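Local coordinates for putative uncharacterized protein (Archaeoglobus fulgidus, PDB 3VU0), which is the C-terminal globular domain of an archaeal AglB-family protein, a single-chain alpha/beta domain in which helices pack around a small mixed sheet, at residues A33-W38 with A65-A70; T4-E9 with F153-I158; V88-E93 with K135-N140; T69-E74 with I125-K130. All coordinates share one frame; numbering follows the deposited sequence.

Contact 1 (A33-W38 with A65-A70); sequences AVLSWW and AKFFTA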
loop_
_atom_site.group_PDB
_atom_site.type_symbol
_atom_site.label_atom_id
_atom_site.label_comp_id
_atom_site.label_asym_id
_atom_site.label_seq_id
_atom_site.Cartn_x
_atom_site.Cartn_y
_atom_site.Cartn_z
ATOM N N ALA A 33 -1.253 -10.229 8.972
ATOM C CA ALA A 33 -1.730 -9.979 7.622
ATOM C C ALA A 33 -0.789 -9.043 6.874
ATOM O O ALA A 33 0.027 -8.345 7.475
ATOM C CB ALA A 33 -3.136 -9.381 7.667
ATOM N N VAL A 34 -0.910 -9.051 5.554
ATOM C CA VAL A 34 -0.114 -8.194 4.695
ATOM C C VAL A 34 -1.068 -7.137 4.151
ATOM O O VAL A 34 -2.104 -7.473 3.576
ATOM C CB VAL A 34 0.483 -8.989 3.526
ATOM C CG1 VAL A 34 1.233 -8.049 2.589
ATOM C CG2 VAL A 34 1.412 -10.075 4.064
ATOM N N LEU A 35 -0.729 -5.866 4.336
ATOM C CA LEU A 35 -1.587 -4.791 3.855
ATOM C C LEU A 35 -1.115 -4.239 2.517
ATOM O O LEU A 35 0.069 -3.956 2.325
ATOM C CB LEU A 35 -1.660 -3.662 4.895
ATOM C CG LEU A 35 -2.659 -2.515 4.660
ATOM C CD1 LEU A 35 -2.866 -1.741 5.955
ATOM C CD2 LEU A 35 -2.158 -1.593 3.556
ATOM N N SER A 36 -2.054 -4.112 1.588
ATOM C CA SER A 36 -1.780 -3.570 0.260
ATOM C C SER A 36 -3.115 -3.116 -0.305
ATOM O O SER A 36 -4.135 -3.189 0.383
ATOM C CB SER A 36 -1.177 -4.639 -0.651
ATOM O OG SER A 36 -0.676 -4.053 -1.841
ATOM N N TRP A 37 -3.117 -2.646 -1.548
ATOM C CA TRP A 37 -4.364 -2.216 -2.175
ATOM C C TRP A 37 -5.143 -3.489 -2.517
ATOM O O TRP A 37 -4.544 -4.519 -2.825
ATOM C CB TRP A 37 -4.069 -1.409 -3.440
ATOM C CG TRP A 37 -5.277 -0.710 -4.011
ATOM C CD1 TRP A 37 -5.594 -0.591 -5.332
ATOM C CD2 TRP A 37 -6.308 -0.024 -3.287
ATOM N NE1 TRP A 37 -6.757 0.123 -5.477
ATOM C CE2 TRP A 37 -7.217 0.485 -4.240
ATOM C CE3 TRP A 37 -6.551 0.213 -1.928
ATOM C CZ2 TRP A 37 -8.357 1.220 -3.876
ATOM C CZ3 TRP A 37 -7.687 0.944 -1.565
ATOM C CH2 TRP A 37 -8.572 1.437 -2.537
ATOM N N TRP A 38 -6.470 -3.422 -2.488
ATOM C CA TRP A 38 -7.270 -4.613 -2.746
ATOM C C TRP A 38 -7.058 -5.305 -4.094
ATOM O O TRP A 38 -7.264 -6.511 -4.203
ATOM C CB TRP A 38 -8.764 -4.314 -2.536
ATOM C CG TRP A 38 -9.380 -3.474 -3.593
ATOM C CD1 TRP A 38 -9.362 -2.112 -3.680
ATOM C CD2 TRP A 38 -10.094 -3.942 -4.739
ATOM N NE1 TRP A 38 -10.024 -1.701 -4.813
ATOM C CE2 TRP A 38 -10.482 -2.807 -5.483
ATOM C CE3 TRP A 38 -10.445 -5.215 -5.211
ATOM C CZ2 TRP A 38 -11.204 -2.904 -6.677
ATOM C CZ3 TRP A 38 -11.167 -5.311 -6.403
ATOM C CH2 TRP A 38 -11.536 -4.159 -7.120
ATOM N N ALA A 65 -7.249 1.940 2.404
ATOM C CA ALA A 65 -7.318 3.312 1.906
ATOM C C ALA A 65 -7.032 4.314 3.019
ATOM O O ALA A 65 -6.318 5.294 2.810
ATOM C CB ALA A 65 -8.688 3.580 1.296
ATOM N N LYS A 66 -7.594 4.068 4.201
ATOM C CA LYS A 66 -7.379 4.956 5.341
ATOM C C LYS A 66 -5.907 4.936 5.729
ATOM O O LYS A 66 -5.334 5.961 6.099
ATOM C CB LYS A 66 -8.245 4.518 6.527
ATOM N N PHE A 67 -5.294 3.760 5.646
ATOM C CA PHE A 67 -3.879 3.620 5.975
ATOM C C PHE A 67 -3.006 4.393 4.983
ATOM O O PHE A 67 -2.129 5.159 5.382
ATOM C CB PHE A 67 -3.472 2.148 5.956
ATOM C CG PHE A 67 -1.995 1.922 6.153
ATOM C CD1 PHE A 67 -1.449 1.865 7.431
ATOM C CD2 PHE A 67 -1.147 1.789 5.054
ATOM C CE1 PHE A 67 -0.079 1.677 7.619
ATOM C CE2 PHE A 67 0.228 1.601 5.225
ATOM C CZ PHE A 67 0.765 1.546 6.511
ATOM N N PHE A 68 -3.252 4.195 3.692
ATOM C CA PHE A 68 -2.454 4.865 2.671
ATOM C C PHE A 68 -2.632 6.378 2.617
ATOM O O PHE A 68 -1.690 7.099 2.286
ATOM C CB PHE A 68 -2.729 4.269 1.289
ATOM C CG PHE A 68 -2.078 2.926 1.061
ATOM C CD1 PHE A 68 -0.742 2.716 1.401
ATOM C CD2 PHE A 68 -2.790 1.887 0.476
ATOM C CE1 PHE A 68 -0.126 1.488 1.161
ATOM C CE2 PHE A 68 -2.184 0.654 0.230
ATOM C CZ PHE A 68 -0.851 0.457 0.574
ATOM N N THR A 69 -3.825 6.867 2.940
ATOM C CA THR A 69 -4.061 8.306 2.906
ATOM C C THR A 69 -3.796 8.992 4.243
ATOM O O THR A 69 -3.956 10.204 4.365
ATOM C CB THR A 69 -5.496 8.628 2.438
ATOM O OG1 THR A 69 -6.446 7.980 3.290
ATOM C CG2 THR A 69 -5.703 8.147 1.006
ATOM N N ALA A 70 -3.383 8.219 5.243
ATOM C CA ALA A 70 -3.087 8.779 6.558
ATOM C C ALA A 70 -1.902 9.735 6.464
ATOM O O ALA A 70 -0.957 9.490 5.715
ATOM C CB ALA A 70 -2.772 7.661 7.545
#
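Leu35 reaches from strand 33-35 to helix 61-69 and sets its two methyl groups against neighbouring phenylalanines. Its CG lies anti to the backbone N (chi1 -172°), which sends the branch out to the helix. CD1 settles over one face of Phe67, 4.2 Å from the ring centroid in a CH-pi contact, while CD2 sits between the two rings, 3.8 Å from both Phe67 CD2 and Phe68 CZ. A forked aliphatic end suits this place, since it can fill the angle between two rings. Phe68 continues past the leucine and brings its edge to the backbone beyond the strand, where Phe68 CE2 is 3.9 Å from Trp37 N. That amide is buried against carbon and has no hydrogen-bonding partner in the model.

Further along, the packing is sparser. Trp37 CZ3 comes no closer than 4.0 Å to Ala65 CB, and the small methyl leaves the broad indole room to lie beside the helix. Trp38, partly exposed, has its CD1 above the centre of the Trp37 ring rather than against 65-70. The two tryptophans open the WWDYG sequence, a form of the family's WWDXG motif. On the helix, Thr69 OG1 folds back to Ala65 O, which also accepts from Thr69 N on its opposite face.

Strand 33-35 runs at the sheet edge parallel to 85-91; helix 73-83 packs on Phe67, and helix 105-112 receives Trp37.

Contact 2 (T4-E9 with F153-I158); sequences TMDWKE and FGTVKI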
loop_
_atom_site.group_PDB
_atom_site.type_symbol
_atom_site.label_atom_id
_atom_site.label_comp_id
_atom_site.label_asym_id
_atom_site.label_seq_id
_atom_site.Cartn_x
_atom_site.Cartn_y
_atom_site.Cartn_z
ATOM N N THR A 4 3.237 -8.787 -13.671
ATOM C CA THR A 4 4.488 -8.232 -14.176
ATOM C C THR A 4 5.690 -9.001 -13.646
ATOM O O THR A 4 5.560 -9.830 -12.746
ATOM C CB THR A 4 4.654 -6.750 -13.777
ATOM O OG1 THR A 4 4.659 -6.641 -12.350
ATOM C CG2 THR A 4 3.519 -5.912 -14.346
HETATM N N MSE A 5 6.860 -8.717 -14.206
HETATM C CA MSE A 5 8.086 -9.383 -13.785
HETATM C C MSE A 5 8.372 -9.062 -12.319
HETATM O O MSE A 5 8.690 -9.953 -11.525
HETATM C CB MSE A 5 9.258 -8.924 -14.653
HETATM C CG MSE A 5 10.296 -10.000 -14.881
HETATM SE SE MSE A 5 9.521 -11.500 -15.829
HETATM C CE MSE A 5 9.803 -10.866 -17.637
ATOM N N ASP A 6 8.260 -7.786 -11.968
ATOM C CA ASP A 6 8.495 -7.352 -10.596
ATOM C C ASP A 6 7.558 -8.068 -9.621
ATOM O O ASP A 6 7.990 -8.539 -8.568
ATOM C CB ASP A 6 8.304 -5.833 -10.470
ATOM C CG ASP A 6 9.383 -5.040 -11.194
ATOM O OD1 ASP A 6 10.465 -5.606 -11.465
ATOM O OD2 ASP A 6 9.158 -3.843 -11.477
ATOM N N TRP A 7 6.277 -8.152 -9.967
ATOM C CA TRP A 7 5.313 -8.818 -9.099
ATOM C C TRP A 7 5.647 -10.293 -8.908
ATOM O O TRP A 7 5.546 -10.825 -7.801
ATOM C CB TRP A 7 3.893 -8.678 -9.661
ATOM C CG TRP A 7 3.142 -7.543 -9.051
ATOM C CD1 TRP A 7 2.770 -6.374 -9.661
ATOM C CD2 TRP A 7 2.687 -7.452 -7.698
ATOM N NE1 TRP A 7 2.116 -5.563 -8.765
ATOM C CE2 TRP A 7 2.053 -6.198 -7.553
ATOM C CE3 TRP A 7 2.762 -8.306 -6.588
ATOM C CZ2 TRP A 7 1.485 -5.782 -6.346
ATOM C CZ3 TRP A 7 2.198 -7.891 -5.387
ATOM C CH2 TRP A 7 1.570 -6.635 -5.277
ATOM N N LYS A 8 6.042 -10.945 -9.996
ATOM C CA LYS A 8 6.396 -12.358 -9.960
ATOM C C LYS A 8 7.536 -12.589 -8.974
ATOM O O LYS A 8 7.496 -13.517 -8.165
ATOM C CB LYS A 8 6.807 -12.827 -11.353
ATOM N N GLU A 9 8.544 -11.730 -9.042
ATOM C CA GLU A 9 9.695 -11.842 -8.158
ATOM C C GLU A 9 9.316 -11.500 -6.723
ATOM O O GLU A 9 9.799 -12.121 -5.777
ATOM C CB GLU A 9 10.815 -10.910 -8.618
ATOM C CG GLU A 9 12.153 -11.253 -7.990
ATOM C CD GLU A 9 13.166 -10.132 -8.087
ATOM O OE1 GLU A 9 13.114 -9.350 -9.059
ATOM O OE2 GLU A 9 14.030 -10.044 -7.189
ATOM N N PHE A 153 11.602 -4.419 -5.164
ATOM C CA PHE A 153 11.505 -5.134 -6.434
ATOM C C PHE A 153 11.179 -4.172 -7.584
ATOM O O PHE A 153 10.440 -4.525 -8.504
ATOM C CB PHE A 153 10.416 -6.206 -6.359
ATOM C CG PHE A 153 10.591 -7.175 -5.225
ATOM C CD1 PHE A 153 11.566 -8.164 -5.281
ATOM C CD2 PHE A 153 9.774 -7.097 -4.102
ATOM C CE1 PHE A 153 11.720 -9.070 -4.230
ATOM C CE2 PHE A 153 9.921 -7.995 -3.047
ATOM C CZ PHE A 153 10.896 -8.984 -3.113
ATOM N N GLY A 154 11.718 -2.958 -7.519
ATOM C CA GLY A 154 11.474 -1.986 -8.573
ATOM C C GLY A 154 10.167 -1.227 -8.432
ATOM O O GLY A 154 10.119 -0.176 -7.791
ATOM N N THR A 155 9.110 -1.751 -9.049
ATOM C CA THR A 155 7.791 -1.132 -8.984
ATOM C C THR A 155 7.050 -1.622 -7.746
ATOM O O THR A 155 6.071 -1.015 -7.326
ATOM C CB THR A 155 6.933 -1.491 -10.220
ATOM O OG1 THR A 155 6.889 -2.916 -10.370
ATOM C CG2 THR A 155 7.512 -0.860 -11.483
ATOM N N VAL A 156 7.522 -2.727 -7.175
ATOM C CA VAL A 156 6.911 -3.317 -5.989
ATOM C C VAL A 156 7.873 -3.294 -4.802
ATOM O O VAL A 156 9.015 -3.748 -4.900
ATOM C CB VAL A 156 6.482 -4.782 -6.256
ATOM C CG1 VAL A 156 5.783 -5.357 -5.030
ATOM C CG2 VAL A 156 5.547 -4.837 -7.463
ATOM N N LYS A 157 7.403 -2.762 -3.681
ATOM C CA LYS A 157 8.219 -2.683 -2.476
ATOM C C LYS A 157 7.466 -3.281 -1.300
ATOM O O LYS A 157 6.257 -3.101 -1.172
ATOM C CB LYS A 157 8.573 -1.225 -2.167
ATOM C CG LYS A 157 9.286 -0.518 -3.316
ATOM C CD LYS A 157 9.728 0.895 -2.943
ATOM C CE LYS A 157 10.355 1.606 -4.152
ATOM N NZ LYS A 157 10.844 2.987 -3.833
ATOM N N ILE A 158 8.181 -4.009 -0.451
ATOM C CA ILE A 158 7.558 -4.593 0.726
ATOM C C ILE A 158 8.230 -4.002 1.951
ATOM O O ILE A 158 9.454 -3.889 2.007
ATOM C CB ILE A 158 7.673 -6.139 0.748
ATOM C CG1 ILE A 158 6.998 -6.686 2.012
ATOM C CG2 ILE A 158 9.126 -6.569 0.688
ATOM C CD1 ILE A 158 6.708 -8.173 1.952
HETATM O O HOH W 1 4.853 -4.043 -11.792
#
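Asp6, in the first turn of helix 5-17, fastens that helix to the tight hairpin turn at Gly154-Thr155, which joins antiparallel strands 147-153 and 156-161. Phe153 N bonds to Val156 O across the turn, and Gly154 takes its first corner with positive phi, where a side chain would press on the preceding carbonyl. One carboxylate oxygen does the gripping. Thr155 OG1 donates to the anti lone pair of Asp6 OD2 at 2.7 Å, and Thr155 N reaches the same Asp6 OD2 from above the carboxylate plane at 3.2 Å. Threonine fits because its OG1 stands between the backbone N and carbonyl carbon (chi1 54°), beside its own amide. The hydroxyl also accepts from a water that bonds to Thr4 OG1, the N-cap atom accepting from Trp7 N.

On one flank, Val156 CG2 sits almost squarely over the five-membered ring of Trp7, 3.6 Å from its centroid. On another, Glu9 OE2 lies in the plane of the Phe153 ring at its edge, 3.6 Å from Phe153 CD1; it also makes a weak hydrogen bond to a bound MES molecule.

Phe153 O, another acceptor, stands 3.2 Å from Asp6 OD1 with no bond between them, an unfavourable approach that the two Thr155 donors and the helix N-terminus may compensate, probably favouring a charged aspartate.

Contact 3 (V88-E93 with K135-N140); sequences VVTVEE and KLHVEN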
loop_
_atom_site.group_PDB
_atom_site.type_symbol
_atom_site.label_atom_id
_atom_site.label_comp_id
_atom_site.label_asym_id
_atom_site.label_seq_id
_atom_site.Cartn_x
_atom_site.Cartn_y
_atom_site.Cartn_z
ATOM N N VAL A 88 3.720 -4.413 4.720
ATOM C CA VAL A 88 2.953 -3.560 3.819
ATOM C C VAL A 88 3.583 -3.640 2.434
ATOM O O VAL A 88 4.801 -3.630 2.305
ATOM C CB VAL A 88 2.972 -2.088 4.283
ATOM C CG1 VAL A 88 2.218 -1.216 3.281
ATOM C CG2 VAL A 88 2.348 -1.968 5.669
ATOM N N VAL A 89 2.751 -3.745 1.402
ATOM C CA VAL A 89 3.247 -3.800 0.034
ATOM C C VAL A 89 2.719 -2.608 -0.756
ATOM O O VAL A 89 1.509 -2.389 -0.833
ATOM C CB VAL A 89 2.813 -5.108 -0.679
ATOM C CG1 VAL A 89 3.290 -5.101 -2.132
ATOM C CG2 VAL A 89 3.391 -6.305 0.048
ATOM N N THR A 90 3.633 -1.823 -1.315
ATOM C CA THR A 90 3.248 -0.665 -2.114
ATOM C C THR A 90 3.640 -0.924 -3.560
ATOM O O THR A 90 4.519 -1.737 -3.838
ATOM C CB THR A 90 3.939 0.638 -1.628
ATOM O OG1 THR A 90 5.360 0.498 -1.741
ATOM C CG2 THR A 90 3.572 0.927 -0.179
ATOM N N VAL A 91 2.988 -0.225 -4.483
ATOM C CA VAL A 91 3.266 -0.409 -5.904
ATOM C C VAL A 91 3.311 0.958 -6.573
ATOM O O VAL A 91 2.519 1.839 -6.240
ATOM C CB VAL A 91 2.168 -1.274 -6.559
ATOM C CG1 VAL A 91 2.545 -1.611 -7.993
ATOM C CG2 VAL A 91 1.960 -2.538 -5.746
ATOM N N GLU A 92 4.230 1.138 -7.517
ATOM C CA GLU A 92 4.372 2.427 -8.185
ATOM C C GLU A 92 3.091 2.983 -8.814
ATOM O O GLU A 92 2.854 4.187 -8.745
ATOM C CB GLU A 92 5.481 2.377 -9.248
ATOM C CG GLU A 92 5.843 3.763 -9.796
ATOM C CD GLU A 92 6.940 3.731 -10.850
ATOM O OE1 GLU A 92 7.312 4.814 -11.359
ATOM O OE2 GLU A 92 7.433 2.631 -11.170
ATOM N N GLU A 93 2.265 2.127 -9.412
ATOM C CA GLU A 93 1.027 2.607 -10.039
ATOM C C GLU A 93 0.045 3.247 -9.047
ATOM O O GLU A 93 -0.931 3.866 -9.452
ATOM C CB GLU A 93 0.326 1.475 -10.810
ATOM C CG GLU A 93 -0.188 0.326 -9.952
ATOM C CD GLU A 93 -0.956 -0.729 -10.753
ATOM O OE1 GLU A 93 -1.429 -1.709 -10.146
ATOM O OE2 GLU A 93 -1.092 -0.584 -11.986
ATOM N N LYS A 135 5.402 8.513 1.965
ATOM C CA LYS A 135 6.513 8.271 2.877
ATOM C C LYS A 135 7.061 6.854 2.761
ATOM O O LYS A 135 8.236 6.613 3.052
ATOM C CB LYS A 135 6.084 8.567 4.315
ATOM C CG LYS A 135 5.608 10.000 4.494
ATOM C CD LYS A 135 5.015 10.239 5.867
ATOM C CE LYS A 135 4.390 11.623 5.950
ATOM N NZ LYS A 135 3.854 11.896 7.310
ATOM N N LEU A 136 6.213 5.920 2.333
ATOM C CA LEU A 136 6.636 4.537 2.150
ATOM C C LEU A 136 7.284 4.322 0.787
ATOM O O LEU A 136 8.501 4.161 0.679
ATOM C CB LEU A 136 5.443 3.567 2.280
ATOM C CG LEU A 136 4.848 3.345 3.675
ATOM C CD1 LEU A 136 3.552 2.555 3.557
ATOM C CD2 LEU A 136 5.845 2.599 4.546
ATOM N N HIS A 137 6.467 4.341 -0.260
ATOM C CA HIS A 137 6.970 4.079 -1.600
ATOM C C HIS A 137 7.966 5.084 -2.153
ATOM O O HIS A 137 9.001 4.689 -2.687
ATOM C CB HIS A 137 5.818 3.932 -2.595
ATOM C CG HIS A 137 6.224 3.251 -3.867
ATOM N ND1 HIS A 137 6.071 1.894 -4.065
ATOM C CD2 HIS A 137 6.861 3.723 -4.963
ATOM C CE1 HIS A 137 6.599 1.561 -5.230
ATOM N NE2 HIS A 137 7.087 2.652 -5.795
ATOM N N VAL A 138 7.666 6.374 -2.034
ATOM C CA VAL A 138 8.572 7.386 -2.565
ATOM C C VAL A 138 9.817 7.619 -1.710
ATOM O O VAL A 138 10.928 7.616 -2.233
ATOM C CB VAL A 138 7.848 8.740 -2.783
ATOM C CG1 VAL A 138 8.829 9.771 -3.343
ATOM C CG2 VAL A 138 6.686 8.557 -3.752
ATOM N N GLU A 139 9.645 7.810 -0.404
ATOM C CA GLU A 139 10.796 8.052 0.468
ATOM C C GLU A 139 11.441 6.781 1.018
ATOM O O GLU A 139 12.432 6.853 1.742
ATOM C CB GLU A 139 10.404 8.949 1.646
ATOM C CG GLU A 139 9.821 10.296 1.254
ATOM C CD GLU A 139 9.795 11.270 2.419
ATOM O OE1 GLU A 139 9.467 10.847 3.547
ATOM O OE2 GLU A 139 10.094 12.463 2.206
ATOM N N ASN A 140 10.880 5.624 0.682
ATOM C CA ASN A 140 11.415 4.350 1.159
ATOM C C ASN A 140 11.410 4.249 2.685
ATOM O O ASN A 140 12.297 3.631 3.281
ATOM C CB ASN A 140 12.840 4.134 0.629
ATOM C CG ASN A 140 12.878 3.941 -0.879
ATOM O OD1 ASN A 140 12.124 3.139 -1.432
ATOM N ND2 ASN A 140 13.766 4.670 -1.549
#
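Leu136 leads the contact from helix 132-138, laying its CD1 methyl 4.0 Å from Val88 CG1 and its CB 4.1 Å from Thr90 CG2. The leucine and Val88 side chains cross at about a right angle and touch methyl to methyl; compact beta-branched residues on the strand give the leucine a low, apolar surface to rest on. The helix backbone widens into a pi-type turn over 135-138, and here Leu136 and His137, consecutive residues, both point at the strand.

His137 follows with its CG anti to the backbone N (chi1 -162°), a torsion that carries the imidazole along to the end of the strand. Its ND1 meets Thr90 OG1 at 2.8 Å, a hydrogen bond in which either atom could be the donor, with the hydroxyl near the ring plane. This is helix-on-sheet packing in an alpha/beta domain: Val88 and Thr90 face helix 132-138, whereas Val89 turns to the other side of the sheet. Where the strand gives way to the 3-10 segment at 92-93, His137 CE1 approaches Glu92 N to 3.3 Å, and Val91 O stands above one ring face near the rim. Glu92 CB is 3.8 Å from His137 NE2. Its carboxylate, however, leads away, leaving Glu92 OE2 5.4 Å from His137 NE2, and any electrostatic pull on the ring would be modest.

Beyond the helix, Asn140 adopts positive phi (60°), a conformation asparagine tolerates well, and its OD1 accepts from Lys157 NZ, which also bonds to His137 O.

Contact 4 (T69-E74 with I125-K130); sequences TAQSEE and IDFFNK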
loop_
_atom_site.group_PDB
_atom_site.type_symbol
_atom_site.label_atom_id
_atom_site.label_comp_id
_atom_site.label_asym_id
_atom_site.label_seq_id
_atom_site.Cartn_x
_atom_site.Cartn_y
_atom_site.Cartn_z
ATOM N N THR A 69 -3.825 6.867 2.940
ATOM C CA THR A 69 -4.061 8.306 2.906
ATOM C C THR A 69 -3.796 8.992 4.243
ATOM O O THR A 69 -3.956 10.204 4.365
ATOM C CB THR A 69 -5.496 8.628 2.438
ATOM O OG1 THR A 69 -6.446 7.980 3.290
ATOM C CG2 THR A 69 -5.703 8.147 1.006
ATOM N N ALA A 70 -3.383 8.219 5.243
ATOM C CA ALA A 70 -3.087 8.779 6.558
ATOM C C ALA A 70 -1.902 9.735 6.464
ATOM O O ALA A 70 -0.957 9.490 5.715
ATOM C CB ALA A 70 -2.772 7.661 7.545
ATOM N N GLN A 71 -1.947 10.821 7.232
ATOM C CA GLN A 71 -0.861 11.795 7.215
ATOM C C GLN A 71 0.093 11.681 8.399
ATOM O O GLN A 71 1.099 12.387 8.464
ATOM C CB GLN A 71 -1.430 13.208 7.141
ATOM C CG GLN A 71 -2.197 13.473 5.859
ATOM C CD GLN A 71 -2.744 14.877 5.809
ATOM O OE1 GLN A 71 -1.989 15.844 5.767
ATOM N NE2 GLN A 71 -4.065 14.999 5.829
ATOM N N SER A 72 -0.218 10.794 9.336
ATOM C CA SER A 72 0.646 10.589 10.493
ATOM C C SER A 72 0.754 9.101 10.767
ATOM O O SER A 72 -0.218 8.364 10.596
ATOM C CB SER A 72 0.080 11.294 11.729
ATOM O OG SER A 72 -1.106 10.666 12.175
ATOM N N GLU A 73 1.939 8.661 11.181
ATOM C CA GLU A 73 2.158 7.253 11.491
ATOM C C GLU A 73 1.226 6.816 12.609
ATOM O O GLU A 73 0.773 5.674 12.652
ATOM C CB GLU A 73 3.600 7.011 11.936
ATOM C CG GLU A 73 4.594 6.835 10.807
ATOM C CD GLU A 73 5.952 6.388 11.312
ATOM O OE1 GLU A 73 6.727 7.245 11.785
ATOM O OE2 GLU A 73 6.233 5.174 11.251
ATOM N N GLU A 74 0.949 7.744 13.517
ATOM C CA GLU A 74 0.086 7.468 14.651
ATOM C C GLU A 74 -1.279 6.981 14.182
ATOM O O GLU A 74 -1.779 5.962 14.658
ATOM C CB GLU A 74 -0.058 8.730 15.496
ATOM C CG GLU A 74 -0.095 8.470 16.978
ATOM C CD GLU A 74 0.195 9.719 17.776
ATOM O OE1 GLU A 74 -0.631 10.654 17.741
ATOM O OE2 GLU A 74 1.256 9.765 18.430
ATOM N N ILE A 125 -1.800 16.681 -5.440
ATOM C CA ILE A 125 -0.377 16.356 -5.345
ATOM C C ILE A 125 0.146 16.708 -3.946
ATOM O O ILE A 125 0.830 15.905 -3.306
ATOM C CB ILE A 125 0.434 17.134 -6.411
ATOM C CG1 ILE A 125 -0.001 16.697 -7.816
ATOM C CG2 ILE A 125 1.926 16.895 -6.216
ATOM C CD1 ILE A 125 0.521 17.591 -8.936
ATOM N N ASP A 126 -0.179 17.907 -3.471
ATOM C CA ASP A 126 0.263 18.322 -2.143
ATOM C C ASP A 126 -0.266 17.362 -1.076
ATOM O O ASP A 126 0.450 17.025 -0.139
ATOM C CB ASP A 126 -0.193 19.756 -1.836
ATOM C CG ASP A 126 0.509 20.792 -2.706
ATOM O OD1 ASP A 126 1.570 20.476 -3.292
ATOM O OD2 ASP A 126 0.003 21.931 -2.793
ATOM N N PHE A 127 -1.511 16.924 -1.222
ATOM C CA PHE A 127 -2.103 15.976 -0.274
ATOM C C PHE A 127 -1.317 14.656 -0.323
ATOM O O PHE A 127 -0.909 14.119 0.712
ATOM C CB PHE A 127 -3.571 15.711 -0.622
ATOM C CG PHE A 127 -4.207 14.634 0.215
ATOM C CD1 PHE A 127 -4.385 14.811 1.580
ATOM C CD2 PHE A 127 -4.587 13.425 -0.356
ATOM C CE1 PHE A 127 -4.936 13.791 2.369
ATOM C CE2 PHE A 127 -5.135 12.404 0.420
ATOM C CZ PHE A 127 -5.309 12.589 1.787
ATOM N N PHE A 128 -1.098 14.139 -1.528
ATOM C CA PHE A 128 -0.351 12.891 -1.691
ATOM C C PHE A 128 1.015 12.944 -1.008
ATOM O O PHE A 128 1.431 11.988 -0.346
ATOM C CB PHE A 128 -0.143 12.572 -3.174
ATOM C CG PHE A 128 0.831 11.453 -3.417
ATOM C CD1 PHE A 128 0.499 10.137 -3.092
ATOM C CD2 PHE A 128 2.103 11.721 -3.915
ATOM C CE1 PHE A 128 1.425 9.108 -3.253
ATOM C CE2 PHE A 128 3.041 10.696 -4.081
ATOM C CZ PHE A 128 2.700 9.390 -3.748
ATOM N N ASN A 129 1.709 14.063 -1.161
ATOM C CA ASN A 129 3.033 14.192 -0.584
ATOM C C ASN A 129 3.099 14.143 0.942
ATOM O O ASN A 129 4.185 14.058 1.503
ATOM C CB ASN A 129 3.718 15.460 -1.113
ATOM C CG ASN A 129 4.082 15.345 -2.592
ATOM O OD1 ASN A 129 4.275 14.242 -3.110
ATOM N ND2 ASN A 129 4.192 16.483 -3.270
ATOM N N LYS A 130 1.945 14.170 1.606
ATOM C CA LYS A 130 1.902 14.112 3.070
ATOM C C LYS A 130 1.422 12.743 3.564
ATOM O O LYS A 130 1.380 12.491 4.770
ATOM C CB LYS A 130 0.940 15.170 3.622
ATOM C CG LYS A 130 1.253 16.608 3.248
ATOM C CD LYS A 130 0.095 17.516 3.653
ATOM C CE LYS A 130 0.335 18.953 3.226
ATOM N NZ LYS A 130 -0.870 19.792 3.483
HETATM O O HOH W 2 2.374 14.196 6.724
#
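Gln71 and Lys130 meet in a surface contact between two chain turns: the linker joining helices 61-69 and 73-83, and the end of helix 121-128. Their side chains lie alongside each other and point the same way. Gln71 OE1 rests 3.4 Å from Lys130 CD, a methylene on the aliphatic part of the lysine, so the long, flexible chains cover each other while their ends remain near the surface. Beneath them the backbones come together. Gln71 CA directs its hydrogen at Lys130 O, with a carbon-to-oxygen distance of 3.4 Å and an angle of 144° at the hydrogen. A water strengthens the join by donating to both Gln71 O and Lys130 O, 2.8 Å from each. Lys130 O is thus engaged by the water and by the weaker CA-H contact, and the solvent molecule ties two carbonyls that could not bond to one another.

Phe127 provides the more buried part. Its CG lies anti to the backbone N (chi1 174°), bringing the far end of the ring to the linker although the CB starts off to one side. Phe127 CZ touches Thr69 CB at 4.0 Å and lies 3.8 Å from Thr69 O. Gln71 NE2 comes to the ring edge, 3.8 Å from Phe127 CE1, with the amide plane turned 80° from the ring. A long, rigid aromatic suits the place because its far end, CE1 and CZ, can span the distance to the linker.

Around this join, Ser72 caps helix 73-83 through Glu75 N, Ala70 is backbone-bonded to Met132 at the start of helix 132-138, and Phe127 also packs against Met109 of helix 105-112.

Contacts 1, 2 and 3 all reach the same mixed sheet. Contact 3 adjoins contact 1 where Leu35 O accepts from Val89 N at 2.8 Å and Ser36 OG bonds to Val89 O at 2.9 Å; their centres are about 11 Å apart. It meets contact 2, its centre also about 11 Å away, where Trp7 CZ2 packs 3.3 Å from Val91 CG2. Contact 4 shares Thr69 and Ala70 with contact 1 and touches contact 3, Lys135 NZ being 3.0 Å from Gln71 O. Contacts 2 and 4 lie on opposite sides of the chain centre, about 24 Å between their centres. The MES molecule, probably from the crystallisation liquor, is bound beside Glu9 in contact 2.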